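Local coordinates for SalCYP truncation (Salinispora tropica, PDB 7ABB), which is a truncated member of the cytochrome P450 family, a mainly helical single-chain protein that holds heme c in its interior, at residues R103-L107 with M144-G148; V128-D132 with M244-I248; F134-V139 with T240-M244; G256-R260 with V323-R327; V272-L276 with R349-L353. All blocks are in the same frame, centred on the assembly; numbering follows the deposited sequence.

Contact 1 (R103-L107 with M144-G148); sequences RARDL and MLAVG
Arg-103 reaches across to the backbone of Ala-146 and grips that one carbonyl end-on with both terminal nitrogens, NH1 to O and NH2 to O each measuring 3.2 Å. The oxygen lies almost in the guanidinium plane, while the two nitrogens approach it from opposite faces of the carbonyl plane; N-H...O angles near 150° make both bonds slightly bent. CG stands anti to the backbone N (chi1 179°) and the chain then bends at chi2, which carries the guanidinium to the end of helix 130-147. NH2 also donates to the carbonyl O of Trp-98, so the guanidinium is tied to two backbone carbonyls. The acceptor Ala-146 belongs to the last turn of helix 130-147, the E helix of the P450 fold, which ends where Gly-148 takes a positive phi of 97°; a cation there would probably be favoured by the carbonyl-rich helix end. Leu-107 supplies the apolar half. Its CD1 covers the centre of the Arg-103 guanidinium from one face, 3.9 Å above the plane, and meets Ala-146 CB at 4.1 Å. Its other methyl, CD2, slides past Leu-145 with 3.8 Å to that residue's CD2. Tyr-347 of helix 345-362 touches both Leu-107 and Ala-146.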
# COMPACT_ATOMS: atom_id res chain seq x y z
N ARG A 103 -10.87 -12.37 -8.64
CA ARG A 103 -11.81 -11.39 -8.10
C ARG A 103 -11.49 -9.99 -8.60
O ARG A 103 -12.40 -9.21 -8.91
CB ARG A 103 -11.81 -11.40 -6.57
CG ARG A 103 -12.78 -10.34 -5.98
CD ARG A 103 -13.91 -10.98 -5.23
NE ARG A 103 -15.02 -10.10 -4.89
CZ ARG A 103 -15.04 -9.18 -3.93
NH1 ARG A 103 -16.17 -8.51 -3.72
NH2 ARG A 103 -13.95 -8.89 -3.20
N ALA A 104 -10.21 -9.63 -8.66
CA ALA A 104 -9.85 -8.31 -9.17
C ALA A 104 -10.31 -8.14 -10.61
O ALA A 104 -10.81 -7.06 -10.98
CB ALA A 104 -8.34 -8.13 -9.08
N ARG A 105 -10.16 -9.18 -11.44
CA ARG A 105 -10.65 -9.12 -12.80
C ARG A 105 -12.17 -8.99 -12.83
O ARG A 105 -12.71 -8.20 -13.61
CB ARG A 105 -10.22 -10.37 -13.58
CG ARG A 105 -8.72 -10.44 -13.80
CD ARG A 105 -8.33 -11.48 -14.84
NE ARG A 105 -8.53 -12.85 -14.37
CZ ARG A 105 -7.63 -13.57 -13.70
NH1 ARG A 105 -6.44 -13.06 -13.39
NH2 ARG A 105 -7.91 -14.81 -13.33
N ASP A 106 -12.85 -9.72 -11.96
CA ASP A 106 -14.32 -9.65 -11.91
C ASP A 106 -14.79 -8.23 -11.63
O ASP A 106 -15.83 -7.80 -12.15
CB ASP A 106 -14.86 -10.60 -10.84
CG ASP A 106 -14.77 -12.06 -11.23
OD1 ASP A 106 -14.47 -12.38 -12.40
OD2 ASP A 106 -15.01 -12.91 -10.34
N LEU A 107 -14.05 -7.49 -10.81
CA LEU A 107 -14.38 -6.15 -10.38
C LEU A 107 -13.82 -5.08 -11.31
O LEU A 107 -14.12 -3.90 -11.10
CB LEU A 107 -13.88 -5.90 -8.96
CG LEU A 107 -14.52 -6.76 -7.85
CD1 LEU A 107 -13.80 -6.55 -6.55
CD2 LEU A 107 -15.96 -6.41 -7.69
N MET A 144 -14.53 -0.04 -1.04
CA MET A 144 -15.88 -0.28 -0.55
C MET A 144 -16.57 -1.35 -1.36
O MET A 144 -17.28 -2.20 -0.80
CB MET A 144 -16.66 1.03 -0.58
CG MET A 144 -16.15 2.05 0.43
SD MET A 144 -16.86 3.68 0.18
CE MET A 144 -18.47 3.40 0.88
N LEU A 145 -16.36 -1.35 -2.68
CA LEU A 145 -16.98 -2.37 -3.52
C LEU A 145 -16.46 -3.75 -3.14
O LEU A 145 -17.24 -4.71 -3.01
CB LEU A 145 -16.71 -2.09 -5.00
CG LEU A 145 -17.38 -3.04 -6.00
CD1 LEU A 145 -18.87 -3.04 -5.82
CD2 LEU A 145 -17.01 -2.72 -7.44
N ALA A 146 -15.14 -3.86 -2.94
CA ALA A 146 -14.54 -5.16 -2.66
C ALA A 146 -14.95 -5.66 -1.29
O ALA A 146 -15.23 -6.85 -1.13
CB ALA A 146 -13.01 -5.06 -2.77
N VAL A 147 -14.97 -4.77 -0.31
CA VAL A 147 -15.21 -5.18 1.07
C VAL A 147 -16.69 -5.33 1.36
O VAL A 147 -17.06 -6.06 2.27
CB VAL A 147 -14.57 -4.19 2.05
CG1 VAL A 147 -14.90 -4.50 3.49
CG2 VAL A 147 -13.06 -4.18 1.87
N GLY A 148 -17.56 -4.66 0.61
CA GLY A 148 -18.98 -4.73 0.82
C GLY A 148 -19.56 -3.60 1.63
O GLY A 148 -20.63 -3.78 2.25

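Contact 2 (V128-D132 with M244-I248); sequences VSFSD and MANGI
Phe-130 drives its ring against helix 244-248, where the methyl CG2 of Ile-248 sits squarely over one face. The evidence for a CH-pi contact is direct: CG2 of Ile-248 lies 3.7 Å from the centroid of the Phe-130 ring and only 7° off its normal. With CG anti to the backbone N (chi1 178°), the ring is carried straight out from the start of helix 130-147, far enough for CE2 of Phe-130 to reach CA of Ala-245 at 3.7 Å. At the ring's far end CZ of Phe-130 meets CE of Met-244 at 4.0 Å, the two side chains crossing at about a right angle. This is the close-packed part. Beside it the contact thins to a single touch, Ser-131 OG against Ala-245 CB at 3.4 Å; that hydroxyl is hydrogen-bonded to the hydroxyl of Tyr-382. One residue on, Asp-132 turns to the solvent side and pairs with Arg-136. Phe-130 also meets the rings of Phe-134 and Trp-359 edge-to-face, so aromatic neighbours from helices 130-147 and 345-362 add to the packing. The chain enters helix 130-147 from strand 127-129, which pairs antiparallel with strand 385-387, whose Ile-386 touches both Phe-130 and Ile-248.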
# COMPACT_ATOMS: atom_id res chain seq x y z
N VAL A 128 -6.11 19.44 -12.19
CA VAL A 128 -6.75 18.71 -11.10
C VAL A 128 -5.75 18.56 -9.96
O VAL A 128 -4.53 18.51 -10.18
CB VAL A 128 -7.25 17.33 -11.60
CG1 VAL A 128 -6.09 16.38 -11.92
CG2 VAL A 128 -8.21 16.69 -10.57
N SER A 129 -6.27 18.48 -8.74
CA SER A 129 -5.48 18.03 -7.59
C SER A 129 -5.65 16.51 -7.57
O SER A 129 -6.69 15.98 -7.15
CB SER A 129 -5.94 18.71 -6.31
OG SER A 129 -5.24 18.16 -5.18
N PHE A 130 -4.63 15.82 -8.07
CA PHE A 130 -4.79 14.44 -8.51
C PHE A 130 -5.30 13.54 -7.38
O PHE A 130 -6.24 12.76 -7.57
CB PHE A 130 -3.46 13.92 -9.05
CG PHE A 130 -3.48 12.49 -9.48
CD1 PHE A 130 -3.86 12.14 -10.76
CD2 PHE A 130 -3.14 11.47 -8.59
CE1 PHE A 130 -3.89 10.81 -11.17
CE2 PHE A 130 -3.14 10.15 -9.00
CZ PHE A 130 -3.51 9.82 -10.28
N SER A 131 -4.66 13.60 -6.21
CA SER A 131 -5.05 12.64 -5.18
C SER A 131 -6.30 13.07 -4.43
O SER A 131 -7.14 12.22 -4.09
CB SER A 131 -3.89 12.41 -4.21
OG SER A 131 -2.84 11.75 -4.90
N ASP A 132 -6.46 14.36 -4.15
CA ASP A 132 -7.61 14.83 -3.38
C ASP A 132 -8.90 14.68 -4.17
O ASP A 132 -9.93 14.24 -3.63
CB ASP A 132 -7.44 16.30 -2.99
CG ASP A 132 -6.37 16.52 -1.94
OD1 ASP A 132 -5.89 15.53 -1.35
OD2 ASP A 132 -6.02 17.70 -1.71
N MET A 244 -0.30 5.57 -7.11
CA MET A 244 -0.90 6.19 -8.29
C MET A 244 -0.31 7.57 -8.52
O MET A 244 0.00 7.94 -9.66
CB MET A 244 -2.41 6.30 -8.14
CG MET A 244 -3.16 5.01 -8.30
SD MET A 244 -4.93 5.19 -8.00
CE MET A 244 -5.32 6.38 -9.26
N ALA A 245 -0.16 8.32 -7.44
CA ALA A 245 0.27 9.72 -7.53
C ALA A 245 1.75 9.82 -7.91
O ALA A 245 2.12 10.63 -8.77
CB ALA A 245 0.01 10.42 -6.20
N ASN A 246 2.61 9.07 -7.23
CA ASN A 246 4.04 9.15 -7.55
C ASN A 246 4.32 8.67 -8.97
O ASN A 246 5.21 9.22 -9.64
CB ASN A 246 4.83 8.34 -6.53
CG ASN A 246 5.09 9.12 -5.26
OD1 ASN A 246 5.73 10.17 -5.29
ND2 ASN A 246 4.61 8.59 -4.14
N GLY A 247 3.57 7.68 -9.45
CA GLY A 247 3.75 7.22 -10.82
C GLY A 247 3.33 8.26 -11.84
O GLY A 247 4.07 8.56 -12.78
N ILE A 248 2.12 8.82 -11.70
CA ILE A 248 1.67 9.85 -12.64
C ILE A 248 2.54 11.09 -12.52
O ILE A 248 2.78 11.77 -13.52
CB ILE A 248 0.18 10.19 -12.45
CG1 ILE A 248 -0.35 10.84 -13.72
CG2 ILE A 248 -0.05 11.07 -11.26
CD1 ILE A 248 -0.63 9.80 -14.80

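Contact 3 (F134-V139 with T240-M244); sequences FARPYV and TVNHM. With HEC (heme c), chain B.
Met-244 enters a hole formed by Phe-134, Ala-135, Tyr-138 and Val-139, a knobs-into-holes fit in which a flexible thioether is the knob. A bend at chi3 (60°) turns its methyl back toward helix 134-139, where CE of Met-244 comes 3.7 Å from CB of Ala-135 and also touches the rings of Phe-134 and Tyr-138. The sulfur lies at the edge of the Tyr-138 ring, 5.0 Å from SD to the ring centroid and 78° off the normal, a Met-aromatic contact. SD of Met-244 also meets CG2 of Val-139 at 3.7 Å. The tyrosine ring is fixed in turn by its hydroxyl, bonded to the carbonyl of Gln-351, and by Phe-134, whose CZ stands over one face near the rim.

The short helix axes approach to 9.1 Å and run roughly antiparallel, at 142°. Helices 130-147 and 238-253, together with helices 108-120 and 345-362, correspond to the four-helix core of the P450 fold. The backbones come closest at Ala-135 and Val-241, their CA atoms 5.6 Å apart; CG2 of Val-241 lies against the backbone, 3.6 Å from CA of Arg-136. Within helix 134-139, Pro-137 cannot donate to the preceding turn, and the helix kinks there.

Water 1 joins the polar flank, accepting from Arg-136 NH2 and donating to Asn-242 OD1; Arg-136 is also paired with Asp-132. Thr-240 serves both neighbours: its CG2 packs on Val-139, while OG1 of Thr-240 lies 3.4 Å from CAB of heme c. His-243, which does not touch helix 134-139, has its CD2 3.2 Å from CBB of heme c.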
# COMPACT_ATOMS: atom_id res chain seq x y z
N PHE A 134 -9.35 13.05 -7.34
CA PHE A 134 -9.50 11.86 -8.17
C PHE A 134 -9.08 10.60 -7.42
O PHE A 134 -9.94 9.77 -7.12
CB PHE A 134 -8.71 11.99 -9.48
CG PHE A 134 -8.61 10.71 -10.24
CD1 PHE A 134 -9.76 10.01 -10.54
CD2 PHE A 134 -7.40 10.15 -10.58
CE1 PHE A 134 -9.71 8.80 -11.19
CE2 PHE A 134 -7.34 8.93 -11.24
CZ PHE A 134 -8.48 8.25 -11.54
N ALA A 135 -7.81 10.42 -7.11
CA ALA A 135 -7.33 9.09 -6.76
C ALA A 135 -7.92 8.61 -5.44
O ALA A 135 -8.29 7.44 -5.33
CB ALA A 135 -5.80 9.05 -6.70
N ARG A 136 -8.02 9.48 -4.42
CA ARG A 136 -8.51 8.99 -3.13
C ARG A 136 -9.97 8.55 -3.20
O ARG A 136 -10.27 7.44 -2.75
CB ARG A 136 -8.27 10.03 -2.04
CG ARG A 136 -8.48 9.49 -0.63
CD ARG A 136 -8.08 10.49 0.42
NE ARG A 136 -6.65 10.80 0.29
CZ ARG A 136 -6.15 11.98 -0.06
NH1 ARG A 136 -6.93 13.03 -0.30
NH2 ARG A 136 -4.83 12.11 -0.15
N PRO A 137 -10.91 9.35 -3.71
CA PRO A 137 -12.28 8.83 -3.81
C PRO A 137 -12.39 7.63 -4.74
O PRO A 137 -13.19 6.73 -4.49
CB PRO A 137 -13.09 10.05 -4.30
CG PRO A 137 -12.15 11.00 -4.75
CD PRO A 137 -10.83 10.76 -4.10
N TYR A 138 -11.58 7.60 -5.80
CA TYR A 138 -11.54 6.44 -6.70
C TYR A 138 -11.16 5.17 -5.95
O TYR A 138 -11.88 4.17 -5.99
CB TYR A 138 -10.53 6.73 -7.81
CG TYR A 138 -10.09 5.57 -8.65
CD1 TYR A 138 -10.93 4.99 -9.58
CD2 TYR A 138 -8.81 5.04 -8.51
CE1 TYR A 138 -10.50 3.93 -10.37
CE2 TYR A 138 -8.38 4.02 -9.29
CZ TYR A 138 -9.19 3.48 -10.23
OH TYR A 138 -8.73 2.45 -10.99
N VAL A 139 -10.03 5.21 -5.26
CA VAL A 139 -9.54 4.04 -4.55
C VAL A 139 -10.50 3.64 -3.45
O VAL A 139 -10.74 2.44 -3.23
CB VAL A 139 -8.12 4.32 -4.02
CG1 VAL A 139 -7.66 3.20 -3.08
CG2 VAL A 139 -7.14 4.43 -5.18
N THR A 240 -2.22 2.69 -2.12
CA THR A 240 -2.64 2.65 -3.52
C THR A 240 -2.68 4.06 -4.11
O THR A 240 -2.16 4.30 -5.20
CB THR A 240 -4.00 1.96 -3.66
OG1 THR A 240 -3.95 0.68 -3.02
CG2 THR A 240 -4.37 1.74 -5.11
N VAL A 241 -3.29 5.00 -3.38
CA VAL A 241 -3.37 6.38 -3.85
C VAL A 241 -1.96 6.92 -4.09
O VAL A 241 -1.70 7.57 -5.11
CB VAL A 241 -4.13 7.26 -2.83
CG1 VAL A 241 -3.95 8.77 -3.16
CG2 VAL A 241 -5.58 6.90 -2.80
N ASN A 242 -1.04 6.69 -3.15
CA ASN A 242 0.26 7.35 -3.28
C ASN A 242 1.12 6.69 -4.35
O ASN A 242 1.93 7.39 -4.97
CB ASN A 242 0.96 7.42 -1.94
CG ASN A 242 0.23 8.34 -0.96
OD1 ASN A 242 -0.68 9.09 -1.36
ND2 ASN A 242 0.62 8.30 0.30
N HIS A 243 0.95 5.39 -4.60
CA HIS A 243 1.58 4.78 -5.77
C HIS A 243 1.02 5.35 -7.07
O HIS A 243 1.77 5.62 -8.01
CB HIS A 243 1.44 3.26 -5.72
CG HIS A 243 2.57 2.58 -5.02
ND1 HIS A 243 3.86 2.56 -5.53
CD2 HIS A 243 2.62 1.91 -3.85
CE1 HIS A 243 4.64 1.88 -4.71
NE2 HIS A 243 3.91 1.46 -3.68
N MET A 244 -0.30 5.57 -7.11
CA MET A 244 -0.90 6.19 -8.29
C MET A 244 -0.31 7.57 -8.52
O MET A 244 0.00 7.94 -9.66
CB MET A 244 -2.41 6.30 -8.14
CG MET A 244 -3.16 5.01 -8.30
SD MET A 244 -4.93 5.19 -8.00
CE MET A 244 -5.32 6.38 -9.26
FE HEC B . -1.39 -4.12 1.57
CHA HEC B . -0.13 -6.09 4.09
CHB HEC B . 1.79 -3.06 0.90
CHC HEC B . -2.62 -2.18 -0.98
CHD HEC B . -4.58 -4.90 2.48
NA HEC B . 0.43 -4.49 2.35
C1A HEC B . 0.77 -5.37 3.37
C2A HEC B . 2.20 -5.42 3.57
C3A HEC B . 2.72 -4.58 2.66
C4A HEC B . 1.64 -3.99 1.90
CMA HEC B . 4.20 -4.22 2.44
CAA HEC B . 2.98 -6.32 4.60
CBA HEC B . 3.16 -5.67 5.97
CGA HEC B . 3.96 -6.59 6.87
O1A HEC B . 4.06 -6.21 8.06
O2A HEC B . 4.46 -7.63 6.38
NB HEC B . -0.59 -2.82 0.26
C1B HEC B . 0.76 -2.55 0.11
C2B HEC B . 0.90 -1.68 -1.02
C3B HEC B . -0.32 -1.46 -1.55
C4B HEC B . -1.27 -2.15 -0.75
CMB HEC B . 2.28 -1.18 -1.47
CAB HEC B . -0.81 -0.63 -2.71
CBB HEC B . 0.22 -0.17 -3.68
NC HEC B . -3.26 -3.62 0.91
C1C HEC B . -3.53 -2.88 -0.21
C2C HEC B . -4.95 -2.91 -0.46
C3C HEC B . -5.52 -3.67 0.49
C4C HEC B . -4.46 -4.11 1.37
CMC HEC B . -5.61 -2.20 -1.65
CAC HEC B . -7.00 -4.03 0.75
CBC HEC B . -8.01 -3.91 -0.39
ND HEC B . -2.18 -5.25 3.02
C1D HEC B . -3.55 -5.43 3.19
C2D HEC B . -3.74 -6.32 4.29
C3D HEC B . -2.40 -6.70 4.81
C4D HEC B . -1.48 -6.00 3.94
CMD HEC B . -5.10 -6.77 4.84
CAD HEC B . -2.06 -7.62 5.99
CBD HEC B . -1.87 -9.02 5.44
CGD HEC B . -1.43 -9.96 6.55
O1D HEC B . -1.50 -11.19 6.35
O2D HEC B . -1.02 -9.45 7.61
O HOH W 1 -2.69 9.88 0.31

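Contact 4 (G256-R260 with V323-R327); sequences GDRHR and VDFDR
Arg-260 and Asp-326 close this surface contact with a salt bridge of two hydrogen bonds, one nitrogen to each oxygen. NH2 of Arg-260 donates to OD1 of Asp-326 at 2.8 Å, using the syn lone pair, and NH1 of Arg-260 reaches OD2 of Asp-326 at 2.9 Å on the syn side, somewhat out of the carboxylate plane. The second bond is nearly straight, at 169°, and the guanidinium and carboxylate planes are 30° apart. NE of Arg-260 forms a second salt bridge, to Asp-264, and both anions probably stabilise the arginine's charge.

Asp-257 works through water. Its OD2 accepts from water 2 at 2.6 Å, which donates also to the carbonyl O of Val-323, and is bonded besides to His-250 NE2. Its OD1 accepts a longer bond from water 3, and that water takes the backbone N-H of Phe-325. Two backbone groups of the loop thereby share one carboxylate.

Under these polar links lies the ring of Phe-325. Its edge meets the helix: CE2 of Phe-325 is 3.7 Å from the carbonyl O of Asp-257, and CD2 of Phe-325 is 4.0 Å from CG of Arg-260. Phe-275 and Leu-251 help to bury it.

Within the loop, Asp-324 to Arg-327 form a type I beta turn, with Asp-324 OD1 accepting from the N of Asp-326 at 2.9 Å in an Asx turn. The segment, resting on helix 255-263, is probably the counterpart of the PERF motif: Arg-327 forms a salt bridge to Glu-274, which also accepts from the N of Asp-324, consistent with the Glu-Arg-Arg triad.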
# COMPACT_ATOMS: atom_id res chain seq x y z
N GLY A 256 9.49 11.24 -22.21
CA GLY A 256 9.85 9.97 -22.82
C GLY A 256 9.10 8.79 -22.24
O GLY A 256 8.62 7.92 -22.98
N ASP A 257 9.03 8.71 -20.90
CA ASP A 257 8.28 7.62 -20.25
C ASP A 257 6.77 7.78 -20.46
O ASP A 257 6.06 6.78 -20.65
CB ASP A 257 8.60 7.58 -18.76
CG ASP A 257 10.01 7.06 -18.48
OD1 ASP A 257 10.50 6.23 -19.28
OD2 ASP A 257 10.62 7.48 -17.47
N ARG A 258 6.26 9.01 -20.40
CA ARG A 258 4.85 9.24 -20.71
C ARG A 258 4.52 8.76 -22.11
O ARG A 258 3.53 8.04 -22.32
CB ARG A 258 4.53 10.72 -20.53
CG ARG A 258 3.08 11.05 -20.76
CD ARG A 258 2.77 12.51 -20.36
NE ARG A 258 3.31 13.55 -21.24
CZ ARG A 258 4.33 14.36 -20.97
NH1 ARG A 258 5.05 14.25 -19.85
NH2 ARG A 258 4.64 15.28 -21.88
N HIS A 259 5.33 9.16 -23.10
CA HIS A 259 5.09 8.73 -24.47
C HIS A 259 5.16 7.21 -24.59
O HIS A 259 4.39 6.61 -25.34
CB HIS A 259 6.12 9.35 -25.42
CG HIS A 259 6.05 10.84 -25.55
ND1 HIS A 259 4.92 11.57 -25.26
CD2 HIS A 259 6.97 11.73 -25.98
CE1 HIS A 259 5.16 12.85 -25.48
NE2 HIS A 259 6.40 12.97 -25.91
N ARG A 260 6.09 6.58 -23.88
CA ARG A 260 6.18 5.13 -23.95
C ARG A 260 4.91 4.49 -23.39
O ARG A 260 4.35 3.57 -24.00
CB ARG A 260 7.40 4.63 -23.18
CG ARG A 260 7.56 3.11 -23.17
CD ARG A 260 7.97 2.54 -24.51
NE ARG A 260 8.06 1.09 -24.45
CZ ARG A 260 9.10 0.43 -23.94
NH1 ARG A 260 10.13 1.10 -23.43
NH2 ARG A 260 9.11 -0.90 -23.92
N VAL A 323 14.06 4.66 -13.39
CA VAL A 323 12.81 4.04 -13.81
C VAL A 323 13.05 3.44 -15.19
O VAL A 323 13.34 4.17 -16.15
CB VAL A 323 11.66 5.07 -13.85
CG1 VAL A 323 10.41 4.46 -14.48
CG2 VAL A 323 11.36 5.54 -12.44
N ASP A 324 12.98 2.11 -15.29
CA ASP A 324 13.28 1.42 -16.54
C ASP A 324 12.15 0.42 -16.78
O ASP A 324 12.13 -0.64 -16.16
CB ASP A 324 14.64 0.74 -16.49
CG ASP A 324 14.99 0.07 -17.78
OD1 ASP A 324 14.16 0.11 -18.72
OD2 ASP A 324 16.13 -0.46 -17.89
N PHE A 325 11.20 0.78 -17.64
CA PHE A 325 10.09 -0.12 -17.91
C PHE A 325 10.55 -1.43 -18.52
O PHE A 325 9.81 -2.43 -18.45
CB PHE A 325 9.08 0.51 -18.86
CG PHE A 325 8.40 1.74 -18.34
CD1 PHE A 325 8.42 2.08 -17.01
CD2 PHE A 325 7.75 2.56 -19.22
CE1 PHE A 325 7.76 3.24 -16.56
CE2 PHE A 325 7.09 3.72 -18.80
CZ PHE A 325 7.12 4.05 -17.46
N ASP A 326 11.73 -1.45 -19.13
CA ASP A 326 12.29 -2.64 -19.74
C ASP A 326 13.24 -3.40 -18.82
O ASP A 326 13.93 -4.32 -19.28
CB ASP A 326 13.00 -2.25 -21.04
CG ASP A 326 12.05 -1.63 -22.04
OD1 ASP A 326 10.98 -2.22 -22.28
OD2 ASP A 326 12.36 -0.54 -22.58
N ARG A 327 13.27 -3.05 -17.54
CA ARG A 327 14.11 -3.73 -16.56
C ARG A 327 13.89 -5.24 -16.66
O ARG A 327 12.76 -5.73 -16.57
CB ARG A 327 13.78 -3.19 -15.17
CG ARG A 327 14.63 -3.72 -14.05
CD ARG A 327 14.37 -2.96 -12.75
NE ARG A 327 14.82 -1.57 -12.82
CZ ARG A 327 16.07 -1.17 -12.57
NH1 ARG A 327 17.01 -2.06 -12.25
NH2 ARG A 327 16.39 0.11 -12.64
O HOH W 2 13.09 6.70 -16.95
O HOH W 3 11.64 3.23 -19.23

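Contact 5 (V272-L276 with R349-L353); sequences VEEFL and RAQIL
Val-272 and Ile-352 meet at the apolar centre, Val-272 CG1 lying 4.1 Å from Ile-352 CG2 as the two side chains slant across each other. The two methyls of the valine divide the work: CG2 of Val-272 turns to Leu-353, with 4.0 Å to its CD1. One helical turn on, CD2 of Leu-276 meets CD1 of Ile-352, also at 4.1 Å. Distances of this order describe an ordinary hydrocarbon fit, and the short helix axes stay 11.0 Å apart while crossing at 109°, so the helices meet through their side chains rather than backbone to backbone. These are segments of the K and L helices of the P450 fold. Leu-276 belongs to the heme c pocket, its side chain about 4 Å from the ligand at the nearest atoms, and Met-244 and His-243 of helix 238-253 touch Ile-352.

Moving outward, CD1 of Leu-276 brushes the aliphatic CG of Arg-349, and beyond it the polar edge begins. The arginine runs extended from CG to NE and presents its side to Glu-273, which folds back at chi2 (-59°) to meet it. NE of Arg-349 gives its hydrogen to OE1 of Glu-273 at 2.8 Å, through the syn lone pair, while NH2 of Arg-349 reaches OE2 of Glu-273 at 2.9 Å. Carboxylate and guanidinium are tilted by only 29° against each other, so the side-on pair is almost flat.

OE2 of Glu-273 is bonded to NE2 of His-332 as well. A carboxylate held by two arginine nitrogens and a histidine is fixed in rotation, and its negative charge is probably well stabilised at the rim of this interface.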
# COMPACT_ATOMS: atom_id res chain seq x y z
N VAL A 272 3.81 -0.65 -14.41
CA VAL A 272 3.21 -0.61 -13.08
C VAL A 272 4.13 -1.27 -12.05
O VAL A 272 4.34 -0.74 -10.95
CB VAL A 272 1.80 -1.25 -13.09
CG1 VAL A 272 1.32 -1.45 -11.66
CG2 VAL A 272 0.85 -0.35 -13.87
N GLU A 273 4.71 -2.43 -12.40
CA GLU A 273 5.60 -3.10 -11.46
C GLU A 273 6.85 -2.28 -11.21
O GLU A 273 7.38 -2.27 -10.09
CB GLU A 273 5.99 -4.47 -11.99
CG GLU A 273 4.82 -5.38 -12.24
CD GLU A 273 3.99 -5.65 -10.99
OE1 GLU A 273 2.75 -5.65 -11.09
OE2 GLU A 273 4.59 -5.89 -9.92
N GLU A 274 7.36 -1.59 -12.23
CA GLU A 274 8.55 -0.79 -12.01
C GLU A 274 8.25 0.41 -11.12
O GLU A 274 9.08 0.77 -10.27
CB GLU A 274 9.14 -0.37 -13.35
CG GLU A 274 10.35 0.57 -13.28
CD GLU A 274 11.62 -0.07 -12.73
OE1 GLU A 274 11.54 -1.11 -12.01
OE2 GLU A 274 12.74 0.44 -13.01
N PHE A 275 7.08 1.02 -11.27
CA PHE A 275 6.71 2.11 -10.37
C PHE A 275 6.46 1.61 -8.96
O PHE A 275 6.84 2.27 -7.99
CB PHE A 275 5.49 2.87 -10.90
CG PHE A 275 5.81 3.86 -11.98
CD1 PHE A 275 6.74 4.85 -11.77
CD2 PHE A 275 5.13 3.82 -13.18
CE1 PHE A 275 7.02 5.78 -12.78
CE2 PHE A 275 5.38 4.76 -14.17
CZ PHE A 275 6.31 5.72 -13.96
N LEU A 276 5.85 0.42 -8.82
CA LEU A 276 5.71 -0.15 -7.48
C LEU A 276 7.07 -0.31 -6.80
O LEU A 276 7.24 0.01 -5.61
CB LEU A 276 4.96 -1.48 -7.55
CG LEU A 276 3.46 -1.40 -7.82
CD1 LEU A 276 2.91 -2.76 -8.23
CD2 LEU A 276 2.78 -0.87 -6.57
N ARG A 349 -2.92 -3.58 -7.85
CA ARG A 349 -2.43 -3.60 -9.23
C ARG A 349 -3.54 -3.25 -10.23
O ARG A 349 -3.33 -2.47 -11.17
CB ARG A 349 -1.85 -4.97 -9.54
CG ARG A 349 -0.48 -5.22 -8.95
CD ARG A 349 -0.07 -6.65 -9.18
NE ARG A 349 1.36 -6.77 -8.94
CZ ARG A 349 1.93 -7.52 -8.02
NH1 ARG A 349 1.22 -8.31 -7.21
NH2 ARG A 349 3.27 -7.51 -7.90
N ALA A 350 -4.70 -3.88 -10.07
CA ALA A 350 -5.81 -3.62 -11.00
C ALA A 350 -6.23 -2.16 -10.93
O ALA A 350 -6.50 -1.53 -11.97
CB ALA A 350 -7.00 -4.53 -10.69
N GLN A 351 -6.28 -1.59 -9.73
CA GLN A 351 -6.69 -0.19 -9.62
C GLN A 351 -5.69 0.76 -10.26
O GLN A 351 -6.10 1.75 -10.91
CB GLN A 351 -6.87 0.19 -8.16
CG GLN A 351 -8.04 -0.47 -7.49
CD GLN A 351 -8.14 -0.06 -6.06
OE1 GLN A 351 -8.58 1.04 -5.77
NE2 GLN A 351 -7.73 -0.94 -5.15
N ILE A 352 -4.39 0.52 -10.06
CA ILE A 352 -3.37 1.40 -10.61
C ILE A 352 -3.36 1.33 -12.13
O ILE A 352 -3.42 2.35 -12.82
CB ILE A 352 -1.99 1.04 -10.02
CG1 ILE A 352 -1.97 1.35 -8.54
CG2 ILE A 352 -0.88 1.83 -10.70
CD1 ILE A 352 -0.80 0.66 -7.80
N LEU A 353 -3.28 0.12 -12.67
CA LEU A 353 -3.24 -0.04 -14.11
C LEU A 353 -4.48 0.54 -14.77
O LEU A 353 -4.40 1.26 -15.76
CB LEU A 353 -3.07 -1.50 -14.48
CG LEU A 353 -3.06 -1.79 -15.98
CD1 LEU A 353 -1.97 -1.00 -16.69
CD2 LEU A 353 -2.88 -3.28 -16.22

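Contacts 2 and 3 form one continuous seam between helices 130-147 and 238-253: they share Met-244 and their centres are 7 Å apart. Contact 5 meets that seam through Met-244 against Ile-352, with its centre 12 Å from that of contact 3; both contacts supply residues of the heme c pocket. Contact 1, at the far end of helix 130-147, lies 16 Å from contact 3 between centres, yet touches contact 5 through Ala-104 and Ala-350. Contact 4 is outermost, about 22 Å from the chain's centre. It joins contact 5 through Glu-274, which pairs with both Arg-277 and Arg-327, consistent with the Glu-Arg-Arg network of cytochromes P450.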